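Local coordinates for protein amidohydrolase 2 (PDB 6UVZ) that probably acts as a hydrolase of the metal-dependent amidohydrolase superfamily, built on a TIM-barrel fold, at residues Asn186-Val191 and Pro211-Tyr216; Pro134-Asn139 and Ile160-Gly165; His14-Asp19 and His34-Asp39. All coordinates share one frame; numbering follows the deposited sequence.

Contact 1: Asn186-Val191 and Pro211-Tyr216; sequences NSYIKV and PKKVLY
Leu215 N donates to Ile189 O over 3.0 Å in a nearly straight bond, 170° at the hydrogen. Flanking it are two weak bonds of 3.4 Å each, Ile189 N to Lys213 O and Val191 N to Leu215 O. Ile189 thus uses both its N and its O on residues that straddle Val214, the usual parallel pattern. The strands are the seventh and eighth of the TIM barrel, joined by helix 199-209 in a beta-alpha-beta crossover, and Tyr216 bonds the first strand at Ser11. Lysine suits position 213 because its apolar chain can lie across the Ser187 backbone, CB 3.5 Å from Ser187 O, while NZ reaches the carbonyls of Leu184 and Ala182. Ser187 OG is satisfied by Leu181 O. Lys190 NZ forms a salt bridge with Glu136 OE2 and a hydrogen bond to Ser11 O. Branched Ile189 and Val191 face helix 199-209 while Val214 packs on Phe246 of helix 244-254; Val191 CG2 meets Val214 CG1 at 3.6 Å. On the inner face chi1 of Leu215 (-50°) sets CG beside the backbone N, 4.1 Å from Tyr188 CB. Leu215 CD1 lies 3.8 Å from Tyr188 CB.

Contact 2: Pro134-Asn139 and Ile160-Gly165; sequences PFELCN and IIDHLG
Glu136 OE2 is gripped from outside by two groups, Lys190 NZ and, through a hydrogen bond, Tyr255 OH, while across the contact it lies 3.1 Å from Asp162 OD1. Those two oxygens are both acceptors and share no hydrogen bond; the lysine, which also forms a long, weak ion pair with Asp162 OD1, would probably offset the repulsion between the acids. The side chains cross at about a right angle, with their carboxylate planes 35° apart. Glutamate rather than aspartate suits the site because its chain is long enough to bend at chi2 (82°), which turns CD toward the neighbouring strand. Its OE2 lies 3.3 Å from the CG2 methyl of Ile160. Three backbone bonds of 2.8 to 2.9 Å join the segments: Ile160 N to Phe135 O, Leu137 N to Ile160 O and Asp162 N to Leu137 O. They pair the fifth and sixth strands of the TIM barrel in parallel, with helix 144-153 as the crossover between them. Glu136 and Ile160 face the barrel interior, whereas Leu137 and Ile161 point outward; there Leu137 CD2 and Ile161 CD1 lie side by side at 3.6 Å, and Leu137 also packs on Met147 and Phe151 of that helix. At the start of the strand, the compact ring of Pro134 sets its CB 3.7 Å from Ile160 CD1. Beyond Asp162 the chain turns at the C-terminal end of the strands, the end where this superfamily keeps its active site. His163, Leu164 and Gly165 all have positive phi, a conformation readily open to glycine, which has no CB, and Gly165 N closes the turn on Asp162 O at 3.1 Å.

Contact 3: His14-Asp19 and His34-Asp39; sequences HIWDPD and HRYTVD
The ring of Tyr36 turns its edge to one face of the Trp16 indole, CD1 standing 3.3 Å above the indole plane and offset toward the rim. It is an offset edge-to-face pair, the planes at 73° and the centroid of the five-membered ring 5.2 Å from that of Tyr36. The pair sits where the long loop after the first strand of the TIM barrel doubles back just before helix 38-47. Trp16 also meets Trp25 edge-to-face and gives NE1 to Leu32 O, and Tyr36 meets Trp220; a large indole that is flat yet carries an N-H suits such a junction. An alanine in place of Trp16 would probably leave the Tyr36 edge without its aromatic face and Leu32 O without its donor. The backbones are tied by Tyr36 N to Trp16 O at 2.9 Å. Farther out, Asp17 OD2 approaches the guanidinium edge of Arg35 in a salt bridge, its hydrogen bond from NH1 weak at 3.0 Å; the Arg35 chain, extended from CG to NE, carries the guanidinium out to the aspartate. Thr37, whose short hydroxyl side chain can bend back to a backbone N, is the N-cap of the helix, and the CG2 methyl of Ile15 rests 3.7 Å from Thr37 C.

How the contacts relate
From the N terminus, contact 3 comes first, closing the long loop between the first strand, 7-13, and helix 38-47. Contact 2 follows, spanning the crossover through helix 144-153, and contact 1 comes last, spanning the one through helix 199-209. Each closes before the next opens, so none nest or cross. Contacts 1 and 2 are adjacent in the barrel wall, centres about 10 Å apart, because strands 159-161 and 187-191 are neighbours; Lys190 CE packs on Ile160 CG2 between them. Contact 3 touches neither, its centre about 26 Å from that of contact 1 and 22 Å from that of contact 2, and lies about 18 Å from the centre of the chain.

Contact 1: Asn186-Val191 and Pro211-Tyr216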
loop_
_atom_site.group_PDB
_atom_site.type_symbol
_atom_site.label_atom_id
_atom_site.label_comp_id
_atom_site.label_asym_id
_atom_site.label_seq_id
_atom_site.Cartn_x
_atom_site.Cartn_y
_atom_site.Cartn_z
ATOM N N ASN A 186 11.158 9.454 -5.691
ATOM C CA ASN A 186 9.848 9.424 -5.048
ATOM C C ASN A 186 9.281 8.010 -4.971
ATOM O O ASN A 186 8.064 7.818 -5.027
ATOM C CB ASN A 186 8.872 10.352 -5.769
ATOM C CG ASN A 186 9.357 11.787 -5.805
ATOM O OD1 ASN A 186 9.274 12.507 -4.810
ATOM N ND2 ASN A 186 9.865 12.212 -6.956
ATOM N N SER A 187 10.149 7.010 -4.837
ATOM C CA SER A 187 9.713 5.630 -4.696
ATOM C C SER A 187 9.637 5.253 -3.223
ATOM O O SER A 187 10.440 5.713 -2.408
ATOM C CB SER A 187 10.662 4.683 -5.431
ATOM O OG SER A 187 11.975 4.767 -4.904
ATOM N N TYR A 188 8.653 4.422 -2.887
ATOM C CA TYR A 188 8.465 3.944 -1.526
ATOM C C TYR A 188 8.047 2.483 -1.576
ATOM O O TYR A 188 7.436 2.033 -2.548
ATOM C CB TYR A 188 7.410 4.766 -0.771
ATOM C CG TYR A 188 7.787 6.216 -0.562
ATOM C CD1 TYR A 188 8.403 6.633 0.611
ATOM C CD2 TYR A 188 7.523 7.171 -1.537
ATOM C CE1 TYR A 188 8.747 7.957 0.808
ATOM C CE2 TYR A 188 7.865 8.497 -1.350
ATOM C CZ TYR A 188 8.476 8.884 -0.176
ATOM O OH TYR A 188 8.816 10.203 0.015
ATOM N N ILE A 189 8.379 1.745 -0.521
ATOM C CA ILE A 189 8.086 0.320 -0.446
ATOM C C ILE A 189 7.495 0.004 0.923
ATOM O O ILE A 189 7.948 0.530 1.946
ATOM C CB ILE A 189 9.344 -0.532 -0.726
ATOM C CG1 ILE A 189 9.000 -2.023 -0.726
ATOM C CG2 ILE A 189 10.453 -0.213 0.268
ATOM C CD1 ILE A 189 10.108 -2.902 -1.261
ATOM N N LYS A 190 6.470 -0.841 0.936
ATOM C CA LYS A 190 5.790 -1.241 2.159
ATOM C C LYS A 190 6.305 -2.593 2.627
ATOM O O LYS A 190 6.583 -3.479 1.813
ATOM C CB LYS A 190 4.278 -1.314 1.941
ATOM C CG LYS A 190 3.626 0.020 1.656
ATOM C CD LYS A 190 2.156 -0.155 1.330
ATOM C CE LYS A 190 1.450 1.184 1.290
ATOM N NZ LYS A 190 0.071 1.079 0.743
ATOM N N VAL A 191 6.425 -2.751 3.940
ATOM C CA VAL A 191 6.865 -4.008 4.541
ATOM C C VAL A 191 5.610 -4.716 5.041
ATOM O O VAL A 191 5.221 -4.594 6.206
ATOM C CB VAL A 191 7.886 -3.786 5.654
ATOM C CG1 VAL A 191 8.428 -5.120 6.145
ATOM C CG2 VAL A 191 9.013 -2.902 5.162
ATOM N N PRO A 211 16.405 4.173 5.122
ATOM C CA PRO A 211 15.416 4.384 6.187
ATOM C C PRO A 211 14.403 5.477 5.894
ATOM O O PRO A 211 13.473 5.660 6.689
ATOM C CB PRO A 211 16.296 4.762 7.386
ATOM C CG PRO A 211 17.463 5.454 6.766
ATOM C CD PRO A 211 17.721 4.745 5.462
ATOM N N LYS A 212 14.549 6.208 4.790
ATOM C CA LYS A 212 13.657 7.314 4.468
ATOM C C LYS A 212 12.572 6.946 3.465
ATOM O O LYS A 212 11.667 7.755 3.235
ATOM C CB LYS A 212 14.461 8.501 3.921
ATOM C CG LYS A 212 15.369 9.163 4.942
ATOM C CD LYS A 212 14.563 9.780 6.072
ATOM C CE LYS A 212 15.465 10.463 7.086
ATOM N NZ LYS A 212 14.684 11.083 8.191
ATOM N N LYS A 213 12.634 5.760 2.867
ATOM C CA LYS A 213 11.699 5.356 1.823
ATOM C C LYS A 213 11.119 3.980 2.120
ATOM O O LYS A 213 10.913 3.160 1.221
ATOM C CB LYS A 213 12.377 5.388 0.454
ATOM C CG LYS A 213 12.829 6.784 0.038
ATOM C CD LYS A 213 13.972 6.749 -0.967
ATOM C CE LYS A 213 13.516 6.250 -2.326
ATOM N NZ LYS A 213 14.616 6.281 -3.327
ATOM N N VAL A 214 10.843 3.710 3.395
ATOM C CA VAL A 214 10.233 2.460 3.833
ATOM C C VAL A 214 9.042 2.800 4.718
ATOM O O VAL A 214 9.181 3.544 5.694
ATOM C CB VAL A 214 11.237 1.566 4.588
ATOM C CG1 VAL A 214 10.533 0.354 5.164
ATOM C CG2 VAL A 214 12.362 1.131 3.663
ATOM N N LEU A 215 7.877 2.255 4.378
ATOM C CA LEU A 215 6.626 2.576 5.050
ATOM C C LEU A 215 6.150 1.391 5.879
ATOM O O LEU A 215 6.229 0.241 5.436
ATOM C CB LEU A 215 5.543 2.954 4.036
ATOM C CG LEU A 215 5.897 3.997 2.975
ATOM C CD1 LEU A 215 4.833 4.030 1.890
ATOM C CD2 LEU A 215 6.055 5.366 3.605
ATOM N N TYR A 216 5.647 1.674 7.079
ATOM C CA TYR A 216 4.991 0.645 7.875
ATOM C C TYR A 216 3.615 0.348 7.296
ATOM O O TYR A 216 2.832 1.266 7.027
ATOM C CB TYR A 216 4.855 1.069 9.336
ATOM C CG TYR A 216 3.798 0.275 10.071
ATOM C CD1 TYR A 216 4.027 -1.043 10.447
ATOM C CD2 TYR A 216 2.562 0.835 10.370
ATOM C CE1 TYR A 216 3.058 -1.777 11.107
ATOM C CE2 TYR A 216 1.588 0.109 11.029
ATOM C CZ TYR A 216 1.841 -1.195 11.397
ATOM O OH TYR A 216 0.873 -1.918 12.054
#

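Contact 2: Pro134-Asn139 and Ile160-Gly165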
loop_
_atom_site.group_PDB
_atom_site.type_symbol
_atom_site.label_atom_id
_atom_site.label_comp_id
_atom_site.label_asym_id
_atom_site.label_seq_id
_atom_site.Cartn_x
_atom_site.Cartn_y
_atom_site.Cartn_z
ATOM N N PRO A 134 -0.344 10.042 -5.889
ATOM C CA PRO A 134 0.579 8.904 -5.870
ATOM C C PRO A 134 -0.060 7.670 -6.488
ATOM O O PRO A 134 -1.283 7.522 -6.532
ATOM C CB PRO A 134 0.863 8.692 -4.377
ATOM C CG PRO A 134 0.434 9.966 -3.709
ATOM C CD PRO A 134 -0.703 10.483 -4.533
ATOM N N PHE A 135 0.794 6.774 -6.972
ATOM C CA PHE A 135 0.353 5.516 -7.557
ATOM C C PHE A 135 0.724 4.356 -6.644
ATOM O O PHE A 135 1.838 4.299 -6.114
ATOM C CB PHE A 135 0.959 5.296 -8.944
ATOM C CG PHE A 135 0.539 4.004 -9.584
ATOM C CD1 PHE A 135 -0.729 3.863 -10.121
ATOM C CD2 PHE A 135 1.408 2.929 -9.642
ATOM C CE1 PHE A 135 -1.123 2.675 -10.706
ATOM C CE2 PHE A 135 1.021 1.737 -10.228
ATOM C CZ PHE A 135 -0.246 1.611 -10.760
ATOM N N GLU A 136 -0.218 3.431 -6.471
ATOM C CA GLU A 136 -0.033 2.253 -5.632
ATOM C C GLU A 136 0.270 1.068 -6.543
ATOM O O GLU A 136 -0.592 0.631 -7.312
ATOM C CB GLU A 136 -1.278 2.001 -4.785
ATOM C CG GLU A 136 -1.003 1.427 -3.411
ATOM C CD GLU A 136 -0.622 2.490 -2.402
ATOM O OE1 GLU A 136 -1.093 3.638 -2.539
ATOM O OE2 GLU A 136 0.149 2.178 -1.473
ATOM N N LEU A 137 1.495 0.550 -6.460
ATOM C CA LEU A 137 1.963 -0.510 -7.346
ATOM C C LEU A 137 1.837 -1.856 -6.640
ATOM O O LEU A 137 2.570 -2.136 -5.687
ATOM C CB LEU A 137 3.405 -0.256 -7.781
ATOM C CG LEU A 137 4.046 -1.363 -8.622
ATOM C CD1 LEU A 137 3.210 -1.651 -9.856
ATOM C CD2 LEU A 137 5.466 -0.994 -9.017
ATOM N N CYS A 138 0.914 -2.689 -7.118
ATOM C CA CYS A 138 0.751 -4.060 -6.643
ATOM C C CYS A 138 0.755 -4.972 -7.861
ATOM O O CYS A 138 -0.207 -4.981 -8.637
ATOM C CB CYS A 138 -0.540 -4.222 -5.838
ATOM S SG CYS A 138 -0.796 -5.883 -5.169
ATOM N N ASN A 139 1.832 -5.737 -8.030
ATOM C CA ASN A 139 2.023 -6.511 -9.250
ATOM C C ASN A 139 2.405 -7.957 -8.961
ATOM O O ASN A 139 2.295 -8.424 -7.822
ATOM C CB ASN A 139 3.099 -5.860 -10.120
ATOM C CG ASN A 139 4.451 -5.816 -9.433
ATOM O OD1 ASN A 139 4.535 -5.756 -8.206
ATOM N ND2 ASN A 139 5.519 -5.851 -10.222
ATOM N N ILE A 160 4.389 3.782 -4.769
ATOM C CA ILE A 160 4.490 3.028 -3.524
ATOM C C ILE A 160 4.441 1.550 -3.882
ATOM O O ILE A 160 3.424 1.059 -4.389
ATOM C CB ILE A 160 3.382 3.394 -2.528
ATOM C CG1 ILE A 160 3.540 4.836 -2.041
ATOM C CG2 ILE A 160 3.409 2.442 -1.350
ATOM C CD1 ILE A 160 2.797 5.861 -2.872
ATOM N N ILE A 161 5.536 0.840 -3.623
ATOM C CA ILE A 161 5.626 -0.586 -3.923
ATOM C C ILE A 161 4.881 -1.343 -2.828
ATOM O O ILE A 161 5.279 -1.319 -1.661
ATOM C CB ILE A 161 7.083 -1.049 -4.025
ATOM C CG1 ILE A 161 7.920 -0.049 -4.825
ATOM C CG2 ILE A 161 7.157 -2.420 -4.671
ATOM C CD1 ILE A 161 7.466 0.138 -6.249
ATOM N N ASP A 162 3.796 -2.017 -3.200
ATOM C CA ASP A 162 2.972 -2.728 -2.230
ATOM C C ASP A 162 3.584 -4.081 -1.892
ATOM O O ASP A 162 4.009 -4.822 -2.785
ATOM C CB ASP A 162 1.553 -2.925 -2.766
ATOM C CG ASP A 162 0.759 -1.639 -2.804
ATOM O OD1 ASP A 162 1.312 -0.584 -2.425
ATOM O OD2 ASP A 162 -0.421 -1.685 -3.209
ATOM N N HIS A 163 3.631 -4.390 -0.596
ATOM C CA HIS A 163 3.923 -5.739 -0.107
ATOM C C HIS A 163 5.305 -6.219 -0.546
ATOM O O HIS A 163 5.472 -7.356 -0.993
ATOM C CB HIS A 163 2.839 -6.724 -0.552
ATOM C CG HIS A 163 1.456 -6.336 -0.126
ATOM N ND1 HIS A 163 1.204 -5.267 0.708
ATOM C CD2 HIS A 163 0.249 -6.874 -0.420
ATOM C CE1 HIS A 163 -0.097 -5.163 0.908
ATOM N NE2 HIS A 163 -0.700 -6.127 0.236
ATOM N N LEU A 164 6.304 -5.343 -0.416
ATOM C CA LEU A 164 7.695 -5.668 -0.734
ATOM C C LEU A 164 7.858 -6.136 -2.179
ATOM O O LEU A 164 8.744 -6.937 -2.487
ATOM C CB LEU A 164 8.255 -6.715 0.234
ATOM C CG LEU A 164 8.336 -6.301 1.705
ATOM C CD1 LEU A 164 8.556 -7.515 2.594
ATOM C CD2 LEU A 164 9.441 -5.276 1.914
ATOM N N GLY A 165 7.003 -5.644 -3.073
ATOM C CA GLY A 165 7.070 -5.994 -4.475
ATOM C C GLY A 165 6.516 -7.354 -4.837
ATOM O O GLY A 165 6.570 -7.727 -6.017
#

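Contact 3: His14-Asp19 and His34-Asp39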
loop_
_atom_site.group_PDB
_atom_site.type_symbol
_atom_site.label_atom_id
_atom_site.label_comp_id
_atom_site.label_asym_id
_atom_site.label_seq_id
_atom_site.Cartn_x
_atom_site.Cartn_y
_atom_site.Cartn_z
ATOM N N HIS A 14 -7.481 -2.087 4.825
ATOM C CA HIS A 14 -8.721 -2.270 4.087
ATOM C C HIS A 14 -9.899 -2.349 5.047
ATOM O O HIS A 14 -9.754 -2.759 6.203
ATOM C CB HIS A 14 -8.692 -3.546 3.230
ATOM C CG HIS A 14 -7.506 -3.646 2.323
ATOM N ND1 HIS A 14 -7.404 -2.932 1.149
ATOM C CD2 HIS A 14 -6.378 -4.389 2.411
ATOM C CE1 HIS A 14 -6.260 -3.225 0.556
ATOM N NE2 HIS A 14 -5.619 -4.107 1.301
ATOM N N ILE A 15 -11.069 -1.950 4.550
ATOM C CA ILE A 15 -12.341 -2.157 5.231
ATOM C C ILE A 15 -13.374 -2.542 4.181
ATOM O O ILE A 15 -13.319 -2.086 3.036
ATOM C CB ILE A 15 -12.815 -0.914 6.021
ATOM C CG1 ILE A 15 -12.893 0.312 5.107
ATOM C CG2 ILE A 15 -11.916 -0.650 7.221
ATOM C CD1 ILE A 15 -13.475 1.535 5.777
ATOM N N TRP A 16 -14.319 -3.394 4.575
ATOM C CA TRP A 16 -15.386 -3.789 3.666
ATOM C C TRP A 16 -16.554 -4.351 4.461
ATOM O O TRP A 16 -16.426 -4.686 5.642
ATOM C CB TRP A 16 -14.903 -4.812 2.629
ATOM C CG TRP A 16 -14.356 -6.083 3.211
ATOM C CD1 TRP A 16 -15.069 -7.092 3.795
ATOM C CD2 TRP A 16 -12.984 -6.492 3.241
ATOM N NE1 TRP A 16 -14.222 -8.096 4.198
ATOM C CE2 TRP A 16 -12.937 -7.752 3.868
ATOM C CE3 TRP A 16 -11.789 -5.910 2.805
ATOM C CZ2 TRP A 16 -11.743 -8.443 4.069
ATOM C CZ3 TRP A 16 -10.606 -6.598 3.004
ATOM C CH2 TRP A 16 -10.591 -7.850 3.630
ATOM N N ASP A 17 -17.695 -4.446 3.788
ATOM C CA ASP A 17 -18.908 -5.035 4.351
ATOM C C ASP A 17 -19.444 -6.037 3.340
ATOM O O ASP A 17 -19.899 -5.628 2.251
ATOM C CB ASP A 17 -19.946 -3.960 4.666
ATOM C CG ASP A 17 -21.151 -4.506 5.409
ATOM O OD1 ASP A 17 -21.128 -5.689 5.806
ATOM O OD2 ASP A 17 -22.126 -3.747 5.595
ATOM N N PRO A 18 -19.412 -7.340 3.640
ATOM C CA PRO A 18 -19.807 -8.341 2.634
ATOM C C PRO A 18 -21.278 -8.295 2.249
ATOM O O PRO A 18 -21.645 -8.889 1.227
ATOM C CB PRO A 18 -19.452 -9.673 3.308
ATOM C CG PRO A 18 -19.488 -9.374 4.771
ATOM C CD PRO A 18 -19.001 -7.961 4.909
ATOM N N ASP A 19 -22.127 -7.618 3.022
ATOM C CA ASP A 19 -23.539 -7.506 2.672
ATOM C C ASP A 19 -23.797 -6.355 1.707
ATOM O O ASP A 19 -24.421 -6.549 0.659
ATOM C CB ASP A 19 -24.387 -7.336 3.936
ATOM C CG ASP A 19 -24.420 -8.588 4.789
ATOM O OD1 ASP A 19 -23.520 -8.758 5.639
ATOM O OD2 ASP A 19 -25.345 -9.407 4.605
ATOM N N HIS A 34 -16.542 -11.140 6.815
ATOM C CA HIS A 34 -17.124 -10.404 7.925
ATOM C C HIS A 34 -17.042 -8.914 7.628
ATOM O O HIS A 34 -16.341 -8.478 6.711
ATOM C CB HIS A 34 -16.417 -10.721 9.250
ATOM C CG HIS A 34 -16.342 -12.183 9.562
ATOM N ND1 HIS A 34 -17.419 -12.898 10.039
ATOM C CD2 HIS A 34 -15.318 -13.063 9.469
ATOM C CE1 HIS A 34 -17.062 -14.157 10.225
ATOM N NE2 HIS A 34 -15.792 -14.283 9.886
ATOM N N ARG A 35 -17.769 -8.131 8.419
ATOM C CA ARG A 35 -17.736 -6.680 8.293
ATOM C C ARG A 35 -16.555 -6.128 9.082
ATOM O O ARG A 35 -16.429 -6.384 10.285
ATOM C CB ARG A 35 -19.046 -6.068 8.783
ATOM C CG ARG A 35 -19.015 -4.553 8.884
ATOM C CD ARG A 35 -20.352 -3.995 9.343
ATOM N NE ARG A 35 -20.264 -2.572 9.661
ATOM C CZ ARG A 35 -20.402 -1.596 8.769
ATOM N NH1 ARG A 35 -20.638 -1.885 7.496
ATOM N NH2 ARG A 35 -20.305 -0.329 9.150
ATOM N N TYR A 36 -15.689 -5.377 8.407
ATOM C CA TYR A 36 -14.528 -4.753 9.026
ATOM C C TYR A 36 -14.663 -3.242 8.925
ATOM O O TYR A 36 -14.886 -2.707 7.833
ATOM C CB TYR A 36 -13.229 -5.213 8.359
ATOM C CG TYR A 36 -12.938 -6.688 8.519
ATOM C CD1 TYR A 36 -13.364 -7.606 7.567
ATOM C CD2 TYR A 36 -12.236 -7.162 9.619
ATOM C CE1 TYR A 36 -13.100 -8.956 7.709
ATOM C CE2 TYR A 36 -11.967 -8.510 9.769
ATOM C CZ TYR A 36 -12.401 -9.402 8.811
ATOM O OH TYR A 36 -12.135 -10.744 8.956
ATOM N N THR A 37 -14.532 -2.560 10.057
ATOM C CA THR A 37 -14.632 -1.111 10.120
ATOM C C THR A 37 -13.310 -0.519 10.592
ATOM O O THR A 37 -12.428 -1.221 11.092
ATOM C CB THR A 37 -15.769 -0.671 11.053
ATOM O OG1 THR A 37 -15.495 -1.112 12.389
ATOM C CG2 THR A 37 -17.094 -1.259 10.590
ATOM N N VAL A 38 -13.183 0.799 10.422
ATOM C CA VAL A 38 -11.982 1.492 10.872
ATOM C C VAL A 38 -11.873 1.448 12.392
ATOM O O VAL A 38 -10.764 1.459 12.943
ATOM C CB VAL A 38 -11.976 2.937 10.334
ATOM C CG1 VAL A 38 -13.192 3.705 10.835
ATOM C CG2 VAL A 38 -10.687 3.652 10.712
ATOM N N ASP A 39 -13.008 1.377 13.094
ATOM C CA ASP A 39 -12.974 1.269 14.548
ATOM C C ASP A 39 -12.373 -0.055 15.000
ATOM O O ASP A 39 -11.729 -0.114 16.054
ATOM C CB ASP A 39 -14.382 1.435 15.121
ATOM C CG ASP A 39 -14.955 2.816 14.867
ATOM O OD1 ASP A 39 -14.230 3.671 14.318
ATOM O OD2 ASP A 39 -16.132 3.045 15.218
#